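Type I modular polyketide synthase (Streptomyces albus subsp. albus, PDB 6IYT) probably loads ethylmalonyl units from coenzyme A during assembly of the polyketide salinomycin, through the acyltransferase domain of one of its modules. Local coordinates at residues Asp179-Val191 with Ala231-Ala243. Numbering follows the deposited sequence.
Sequences DRIEILQPVLFTV and AAQVVVLRSQLFA
S239 enters the facing helix as a knob into a hole lined by I181, E182, Q185 and P186, a compact example of a small residue at a helix interface, consistent with the close approach of two nearly antiparallel helices (157°, axes 8.0 Å apart). With chi1 at 64°, its hydroxyl lies between its own backbone N and carbonyl carbon, where OG donates to V235 O one turn back (2.7 Å); CB is left to meet Q185 OE1 at 3.5 Å. The proline at 186, whose N has no hydrogen to give, kinks the helix here, and water 1 joins the two backbones by donating to both E182 O and V236 O.

Further along, V235 spreads its two methyls: CG2 rests against Q185 CB (3.7 Å), while CG1 lies over one face of the F189 ring, 4.0 Å from F189 CG. The far end of that ring slants onto A231, with CZ 3.7 Å from A231 CB. The P186 ring and V236 cross at about a right angle.

Polar ends are bridged by solvent. Water 3 links Q185 OE1 to R238 NE, and water 2 connects E182 OE2 to Q240 NE2, which also bonds D244. R180 grips that same E182 oxygen side-on through NE and NH1; the other oxygen, OE1, lies against the methyl of A243.

Q185 also touches Q214, which lies within the GHSQG sequence of a probable nucleophile elbow. In this helical layer of the acyltransferase domain, helix 144-158 packs on F189 and A232, helix 165-170 on I183 and V187, and helix 328-334 on L237 and L241.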
# COMPACT_ATOMS: atom_id res chain seq x y z
N ASP A 179 10.30 16.25 2.61
CA ASP A 179 10.95 16.06 1.33
C ASP A 179 12.42 15.65 1.46
O ASP A 179 13.06 15.37 0.46
CB ASP A 179 10.83 17.32 0.49
CG ASP A 179 9.40 17.56 -0.00
OD1 ASP A 179 8.88 16.69 -0.75
OD2 ASP A 179 8.82 18.63 0.32
N ARG A 180 12.95 15.64 2.67
CA ARG A 180 14.26 15.09 2.92
C ARG A 180 14.21 13.57 3.01
O ARG A 180 13.42 13.02 3.76
CB ARG A 180 14.83 15.68 4.22
CG ARG A 180 15.20 17.15 4.09
CD ARG A 180 15.44 17.82 5.42
NE ARG A 180 16.40 17.12 6.24
CZ ARG A 180 16.58 17.35 7.55
NH1 ARG A 180 17.38 16.58 8.26
NH2 ARG A 180 16.00 18.41 8.13
N ILE A 181 15.13 12.89 2.32
CA ILE A 181 15.08 11.43 2.23
C ILE A 181 15.20 10.74 3.62
O ILE A 181 14.52 9.78 3.88
CB ILE A 181 16.14 10.88 1.24
CG1 ILE A 181 15.89 9.42 0.96
CG2 ILE A 181 17.54 11.11 1.75
CD1 ILE A 181 16.59 8.90 -0.28
N GLU A 182 15.97 11.34 4.53
CA GLU A 182 16.24 10.71 5.82
C GLU A 182 15.07 10.94 6.79
O GLU A 182 14.96 10.29 7.80
CB GLU A 182 17.55 11.23 6.40
CG GLU A 182 17.48 12.70 6.88
CD GLU A 182 17.79 13.75 5.79
OE1 GLU A 182 17.57 13.51 4.56
OE2 GLU A 182 18.19 14.89 6.18
N ILE A 183 14.14 11.79 6.38
CA ILE A 183 12.87 12.03 7.12
C ILE A 183 11.76 11.22 6.51
O ILE A 183 11.00 10.51 7.22
CB ILE A 183 12.49 13.51 7.10
CG1 ILE A 183 13.67 14.41 7.57
CG2 ILE A 183 11.24 13.73 7.95
CD1 ILE A 183 14.23 14.06 8.91
N LEU A 184 11.69 11.25 5.17
CA LEU A 184 10.65 10.56 4.42
C LEU A 184 10.65 9.04 4.61
O LEU A 184 9.58 8.43 4.80
CB LEU A 184 10.79 10.90 2.94
CG LEU A 184 9.74 10.34 2.01
CD1 LEU A 184 8.38 10.85 2.42
CD2 LEU A 184 10.07 10.76 0.56
N GLN A 185 11.81 8.40 4.46
CA GLN A 185 11.80 6.93 4.48
C GLN A 185 11.29 6.39 5.83
O GLN A 185 10.47 5.51 5.86
CB GLN A 185 13.15 6.35 4.11
CG GLN A 185 13.55 6.64 2.68
CD GLN A 185 14.65 5.72 2.16
OE1 GLN A 185 15.05 4.76 2.82
NE2 GLN A 185 15.07 5.95 0.93
N PRO A 186 11.75 6.97 6.96
CA PRO A 186 11.21 6.41 8.19
C PRO A 186 9.74 6.74 8.42
O PRO A 186 8.99 5.92 9.01
CB PRO A 186 12.11 7.04 9.30
CG PRO A 186 13.39 7.37 8.58
CD PRO A 186 12.90 7.84 7.22
N VAL A 187 9.29 7.87 7.88
CA VAL A 187 7.86 8.22 7.96
C VAL A 187 7.01 7.27 7.07
O VAL A 187 6.04 6.71 7.54
CB VAL A 187 7.61 9.66 7.56
CG1 VAL A 187 6.15 9.87 7.29
CG2 VAL A 187 8.10 10.58 8.65
N LEU A 188 7.47 7.00 5.85
CA LEU A 188 6.83 6.01 4.97
C LEU A 188 6.75 4.63 5.60
O LEU A 188 5.75 3.96 5.46
CB LEU A 188 7.58 5.92 3.64
CG LEU A 188 7.00 6.53 2.37
CD1 LEU A 188 5.97 7.60 2.58
CD2 LEU A 188 8.10 6.99 1.41
N PHE A 189 7.86 4.19 6.20
CA PHE A 189 7.90 2.96 6.94
C PHE A 189 6.79 2.91 8.01
O PHE A 189 6.04 1.96 8.07
CB PHE A 189 9.26 2.81 7.60
CG PHE A 189 9.33 1.73 8.62
CD1 PHE A 189 9.57 0.42 8.25
CD2 PHE A 189 9.34 2.03 9.95
CE1 PHE A 189 9.69 -0.60 9.19
CE2 PHE A 189 9.48 1.05 10.90
CZ PHE A 189 9.66 -0.28 10.52
N THR A 190 6.65 3.98 8.77
CA THR A 190 5.69 4.01 9.86
C THR A 190 4.29 3.96 9.31
O THR A 190 3.48 3.18 9.77
CB THR A 190 5.86 5.26 10.76
OG1 THR A 190 5.48 6.43 10.03
CG2 THR A 190 7.24 5.37 11.18
N VAL A 191 4.07 4.68 8.23
CA VAL A 191 2.74 4.74 7.64
C VAL A 191 2.36 3.37 7.02
O VAL A 191 1.24 2.86 7.25
CB VAL A 191 2.64 5.85 6.60
CG1 VAL A 191 1.40 5.67 5.76
CG2 VAL A 191 2.63 7.21 7.26
N ALA A 231 13.98 -3.16 12.31
CA ALA A 231 13.48 -2.60 11.03
C ALA A 231 13.55 -1.07 11.05
O ALA A 231 14.05 -0.43 10.10
CB ALA A 231 12.04 -3.08 10.77
N ALA A 232 13.10 -0.48 12.13
CA ALA A 232 13.17 0.95 12.27
C ALA A 232 14.59 1.49 12.17
O ALA A 232 14.85 2.48 11.46
CB ALA A 232 12.52 1.38 13.57
N GLN A 233 15.52 0.84 12.83
CA GLN A 233 16.88 1.25 12.81
C GLN A 233 17.52 1.10 11.42
O GLN A 233 18.28 1.98 10.99
CB GLN A 233 17.70 0.50 13.87
CG GLN A 233 19.07 1.07 14.09
CD GLN A 233 19.82 0.42 15.25
OE1 GLN A 233 19.29 -0.43 15.95
NE2 GLN A 233 21.01 0.91 15.52
N VAL A 234 17.14 0.05 10.68
CA VAL A 234 17.61 -0.11 9.31
C VAL A 234 17.17 1.06 8.44
O VAL A 234 17.98 1.65 7.71
CB VAL A 234 17.17 -1.42 8.67
CG1 VAL A 234 17.54 -1.44 7.22
CG2 VAL A 234 17.79 -2.62 9.36
N VAL A 235 15.89 1.38 8.48
CA VAL A 235 15.39 2.43 7.59
C VAL A 235 15.94 3.81 7.96
O VAL A 235 16.31 4.58 7.06
CB VAL A 235 13.85 2.45 7.45
CG1 VAL A 235 13.19 2.94 8.71
CG2 VAL A 235 13.45 3.35 6.28
N VAL A 236 16.15 4.06 9.24
CA VAL A 236 16.71 5.33 9.69
C VAL A 236 18.17 5.44 9.24
O VAL A 236 18.56 6.41 8.62
CB VAL A 236 16.63 5.50 11.22
CG1 VAL A 236 17.47 6.72 11.67
CG2 VAL A 236 15.19 5.69 11.65
N LEU A 237 18.97 4.43 9.51
CA LEU A 237 20.40 4.55 9.24
C LEU A 237 20.71 4.54 7.77
O LEU A 237 21.59 5.24 7.32
CB LEU A 237 21.18 3.46 9.94
CG LEU A 237 21.24 3.55 11.46
CD1 LEU A 237 22.07 2.38 11.99
CD2 LEU A 237 21.79 4.89 11.94
N ARG A 238 20.06 3.65 7.02
CA ARG A 238 20.29 3.60 5.61
C ARG A 238 19.88 4.89 4.91
O ARG A 238 20.62 5.40 4.08
CB ARG A 238 19.62 2.41 4.97
CG ARG A 238 20.31 2.06 3.66
CD ARG A 238 19.83 0.73 3.10
NE ARG A 238 18.45 0.81 2.62
CZ ARG A 238 17.82 -0.21 2.05
NH1 ARG A 238 18.44 -1.37 1.94
NH2 ARG A 238 16.60 -0.05 1.53
N SER A 239 18.71 5.45 5.26
CA SER A 239 18.27 6.69 4.63
C SER A 239 19.16 7.88 5.02
O SER A 239 19.43 8.74 4.20
CB SER A 239 16.78 6.98 4.90
OG SER A 239 16.49 7.19 6.28
N GLN A 240 19.65 7.89 6.25
CA GLN A 240 20.64 8.92 6.67
C GLN A 240 21.94 8.80 5.87
O GLN A 240 22.49 9.79 5.39
CB GLN A 240 20.94 8.81 8.15
CG GLN A 240 21.83 9.94 8.66
CD GLN A 240 21.21 11.30 8.49
OE1 GLN A 240 20.13 11.59 9.09
NE2 GLN A 240 21.89 12.18 7.78
N LEU A 241 22.38 7.57 5.62
CA LEU A 241 23.64 7.39 4.82
C LEU A 241 23.43 7.94 3.42
O LEU A 241 24.28 8.67 2.88
CB LEU A 241 24.04 5.93 4.73
CG LEU A 241 25.27 5.64 3.91
CD1 LEU A 241 26.49 6.31 4.50
CD2 LEU A 241 25.47 4.14 3.78
N PHE A 242 22.27 7.66 2.86
CA PHE A 242 21.94 8.15 1.53
C PHE A 242 21.84 9.68 1.50
O PHE A 242 22.22 10.32 0.50
CB PHE A 242 20.64 7.52 1.03
CG PHE A 242 20.76 6.06 0.71
CD1 PHE A 242 21.99 5.44 0.72
CD2 PHE A 242 19.65 5.34 0.32
CE1 PHE A 242 22.10 4.09 0.41
CE2 PHE A 242 19.76 3.96 0.05
CZ PHE A 242 20.99 3.37 0.03
N ALA A 243 21.24 10.26 2.54
CA ALA A 243 21.19 11.74 2.68
C ALA A 243 22.61 12.32 2.69
O ALA A 243 22.88 13.39 2.11
CB ALA A 243 20.47 12.13 3.97
O HOH W 1 16.91 8.83 9.10
O HOH W 2 20.82 14.80 7.17
O HOH W 3 16.58 2.85 2.02